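Local coordinates for protein convulxin alpha (Crotalus durissus, PDB 1UMR) that activates platelets as a snake venom lectin of the snaclec family by binding the collagen receptor glycoprotein VI, at residues A[9-14]-A[46-51]. Residues are numbered along the deposited sequence; the frame is centred on the assembly and turned at random.
Sequences YYYDQH and SAKEAD
Tyr-11 reaches from strand 9-11 to the first turn of helix 47-60 and meets it at Lys-48 and Glu-49. Just ahead of them, Ser-46 is the N-cap: its OG accepts from Glu-49 N over 3.3 Å, a nearly straight capping bond (168°) at the start of the helix. At Lys-48 the phenol arrives end-on, OH 3.3 Å from the lysine CB, and the two side chains cross at about a right angle. Past CB the lysine runs out extended, away from the ring, and its NZ bonds to the backbone of a neighbouring chain of another protein. Glu-49 meets the CE2 corner of the Tyr-11 ring, CE2 lying 3.9 Å from its CA and 4.0 Å from its CB. With CG anti to the backbone N (chi1 175°), Glu-49 carries its carboxylate on toward the sheet, where OE1 has a hydrogen bond with Tyr-16 OH and a salt bridge with Lys-130 NZ, and OE2 a hydrogen bond from Lys-45 N. Farther along the helix, Phe-52 stacks on the tyrosine ring. Across this strand-helix junction of the C-type lectin domain, then, cohesion comes from van der Waals packing, while the charged ends find their partners elsewhere.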
ATOM      1  N   TYR A   9      21.133  33.117  41.231  1.00 48.29           N
ATOM      2  CA  TYR A   9      20.170  33.749  40.394  1.00 37.82           C
ATOM      3  C   TYR A   9      18.912  32.901  40.261  1.00 42.19           C
ATOM      4  O   TYR A   9      18.990  31.632  40.208  1.00 42.52           O
ATOM      5  CB  TYR A   9      20.787  33.937  39.038  1.00 39.69           C
ATOM      6  CG  TYR A   9      21.905  34.922  39.002  1.00 43.06           C
ATOM      7  CD1 TYR A   9      23.135  34.639  39.668  1.00 46.00           C
ATOM      8  CD2 TYR A   9      21.744  36.154  38.311  1.00 45.35           C
ATOM      9  CE1 TYR A   9      24.197  35.564  39.632  1.00 56.36           C
ATOM     10  CE2 TYR A   9      22.813  37.151  38.307  1.00 54.75           C
ATOM     11  CZ  TYR A   9      24.028  36.816  38.942  1.00 53.53           C
ATOM     12  OH  TYR A   9      25.072  37.678  38.946  1.00 56.79           O
ATOM     13  N   TYR A  10      17.789  33.622  40.197  1.00 40.28           N
ATOM     14  CA  TYR A  10      16.455  33.137  39.876  1.00 42.65           C
ATOM     15  C   TYR A  10      16.165  33.181  38.402  1.00 37.55           C
ATOM     16  O   TYR A  10      16.192  34.246  37.804  1.00 42.13           O
ATOM     17  CB  TYR A  10      15.318  33.941  40.602  1.00 38.42           C
ATOM     18  CG  TYR A  10      14.045  33.088  40.654  1.00 42.44           C
ATOM     19  CD1 TYR A  10      14.070  31.747  41.105  1.00 37.12           C
ATOM     20  CD2 TYR A  10      12.871  33.542  40.106  1.00 46.34           C
ATOM     21  CE1 TYR A  10      12.993  30.951  41.089  1.00 36.50           C
ATOM     22  CE2 TYR A  10      11.740  32.726  40.112  1.00 40.95           C
ATOM     23  CZ  TYR A  10      11.805  31.442  40.559  1.00 41.63           C
ATOM     24  OH  TYR A  10      10.612  30.702  40.522  1.00 36.15           O
ATOM     25  N   TYR A  11      15.890  32.014  37.808  1.00 42.80           N
ATOM     26  CA  TYR A  11      15.478  31.904  36.375  1.00 36.72           C
ATOM     27  C   TYR A  11      14.447  30.765  36.181  1.00 37.63           C
ATOM     28  O   TYR A  11      14.617  29.675  36.679  1.00 37.56           O
ATOM     29  CB  TYR A  11      16.637  31.706  35.430  1.00 33.32           C
ATOM     30  CG  TYR A  11      16.134  31.468  34.008  1.00 34.37           C
ATOM     31  CD1 TYR A  11      15.578  32.496  33.279  1.00 37.24           C
ATOM     32  CD2 TYR A  11      16.039  30.155  33.486  1.00 35.42           C
ATOM     33  CE1 TYR A  11      15.032  32.290  31.947  1.00 39.92           C
ATOM     34  CE2 TYR A  11      15.438  29.895  32.214  1.00 28.31           C
ATOM     35  CZ  TYR A  11      14.970  30.980  31.456  1.00 35.58           C
ATOM     36  OH  TYR A  11      14.469  30.742  30.225  1.00 36.21           O
ATOM     37  N   ASP A  12      13.459  31.033  35.341  1.00 41.50           N
ATOM     38  CA  ASP A  12      12.277  30.282  35.224  1.00 38.41           C
ATOM     39  C   ASP A  12      11.861  29.796  36.606  1.00 52.17           C
ATOM     40  O   ASP A  12      11.316  30.615  37.368  1.00 66.05           O
ATOM     41  CB  ASP A  12      12.467  29.195  34.193  1.00 38.86           C
ATOM     42  CG  ASP A  12      11.167  28.520  33.769  1.00 45.71           C
ATOM     43  OD1 ASP A  12      11.330  27.820  32.802  1.00 49.73           O
ATOM     44  OD2 ASP A  12       9.949  28.588  34.279  1.00 53.41           O
ATOM     45  N   GLN A  13      12.038  28.518  36.978  1.00 44.03           N
ATOM     46  CA  GLN A  13      11.592  28.222  38.343  1.00 38.79           C
ATOM     47  C   GLN A  13      12.674  27.638  39.227  1.00 36.91           C
ATOM     48  O   GLN A  13      12.366  26.871  40.150  1.00 32.44           O
ATOM     49  CB  GLN A  13      10.331  27.314  38.365  1.00 35.48           C
ATOM     50  CG  GLN A  13       9.312  27.626  37.291  1.00 40.93           C
ATOM     51  CD  GLN A  13       8.245  26.550  37.162  1.00 47.81           C
ATOM     52  OE1 GLN A  13       7.327  26.390  38.082  1.00 48.65           O
ATOM     53  NE2 GLN A  13       8.308  25.803  36.051  1.00 42.04           N
ATOM     54  N   HIS A  14      13.928  27.987  38.969  1.00 38.40           N
ATOM     55  CA  HIS A  14      15.020  27.353  39.709  1.00 40.84           C
ATOM     56  C   HIS A  14      16.010  28.420  40.131  1.00 41.69           C
ATOM     57  O   HIS A  14      16.103  29.462  39.490  1.00 44.76           O
ATOM     58  CB  HIS A  14      15.726  26.348  38.780  1.00 38.14           C
ATOM     59  CG  HIS A  14      14.862  25.184  38.363  1.00 35.90           C
ATOM     60  ND1 HIS A  14      14.826  23.986  39.064  1.00 35.63           N
ATOM     61  CD2 HIS A  14      14.031  25.025  37.297  1.00 32.56           C
ATOM     62  CE1 HIS A  14      13.890  23.206  38.537  1.00 42.11           C
ATOM     63  NE2 HIS A  14      13.421  23.801  37.443  1.00 42.64           N
ATOM     64  N   SER A  46      16.532  23.250  27.945  1.00 36.25           N
ATOM     65  CA  SER A  46      16.022  23.916  26.712  1.00 47.86           C
ATOM     66  C   SER A  46      16.970  25.052  26.311  1.00 37.60           C
ATOM     67  O   SER A  46      17.857  25.449  27.097  1.00 37.24           O
ATOM     68  CB  SER A  46      14.597  24.493  26.911  1.00 40.53           C
ATOM     69  OG  SER A  46      14.800  25.711  27.681  1.00 41.75           O
ATOM     70  N   ALA A  47      16.742  25.570  25.115  1.00 37.69           N
ATOM     71  CA  ALA A  47      17.572  26.623  24.510  1.00 44.85           C
ATOM     72  C   ALA A  47      17.439  27.873  25.361  1.00 42.53           C
ATOM     73  O   ALA A  47      18.439  28.449  25.778  1.00 53.24           O
ATOM     74  CB  ALA A  47      17.245  26.816  22.980  1.00 37.43           C
ATOM     75  N   LYS A  48      16.241  28.167  25.843  1.00 51.26           N
ATOM     76  CA  LYS A  48      16.140  29.377  26.696  1.00 54.59           C
ATOM     77  C   LYS A  48      16.955  29.229  27.978  1.00 51.39           C
ATOM     78  O   LYS A  48      17.551  30.202  28.422  1.00 57.95           O
ATOM     79  CB  LYS A  48      14.669  29.757  27.044  1.00 55.99           C
ATOM     80  CG  LYS A  48      13.747  30.298  25.879  1.00 59.76           C
ATOM     81  CD  LYS A  48      12.195  30.090  26.229  1.00 62.79           C
ATOM     82  CE  LYS A  48      11.109  30.768  25.267  1.00 61.02           C
ATOM     83  NZ  LYS A  48       9.641  30.769  25.916  1.00 57.48           N
ATOM     84  N   GLU A  49      16.937  28.047  28.609  1.00 45.79           N
ATOM     85  CA  GLU A  49      17.694  27.844  29.841  1.00 42.08           C
ATOM     86  C   GLU A  49      19.228  27.752  29.506  1.00 40.98           C
ATOM     87  O   GLU A  49      20.029  28.264  30.241  1.00 42.38           O
ATOM     88  CB  GLU A  49      17.157  26.648  30.634  1.00 37.28           C
ATOM     89  CG  GLU A  49      17.931  26.282  31.867  1.00 39.35           C
ATOM     90  CD  GLU A  49      17.505  24.955  32.534  1.00 43.83           C
ATOM     91  OE1 GLU A  49      17.586  24.895  33.792  1.00 39.74           O
ATOM     92  OE2 GLU A  49      17.120  23.950  31.841  1.00 44.46           O
ATOM     93  N   ALA A  50      19.618  27.199  28.362  1.00 39.60           N
ATOM     94  CA  ALA A  50      21.050  27.284  27.946  1.00 46.45           C
ATOM     95  C   ALA A  50      21.477  28.713  27.842  1.00 42.25           C
ATOM     96  O   ALA A  50      22.515  29.077  28.380  1.00 48.97           O
ATOM     97  CB  ALA A  50      21.387  26.515  26.544  1.00 37.39           C
ATOM     98  N   ASP A  51      20.715  29.516  27.091  1.00 52.95           N
ATOM     99  CA  ASP A  51      20.899  31.002  27.061  1.00 53.95           C
ATOM    100  C   ASP A  51      21.103  31.624  28.471  1.00 49.52           C
ATOM    101  O   ASP A  51      22.172  32.248  28.752  1.00 48.24           O
ATOM    102  CB  ASP A  51      19.703  31.663  26.378  1.00 59.10           C
ATOM    103  CG  ASP A  51      19.946  33.122  26.083  1.00 66.94           C
ATOM    104  OD1 ASP A  51      20.471  33.452  25.023  1.00 67.41           O
ATOM    105  OD2 ASP A  51      19.682  34.053  26.862  1.00 77.09           O
TER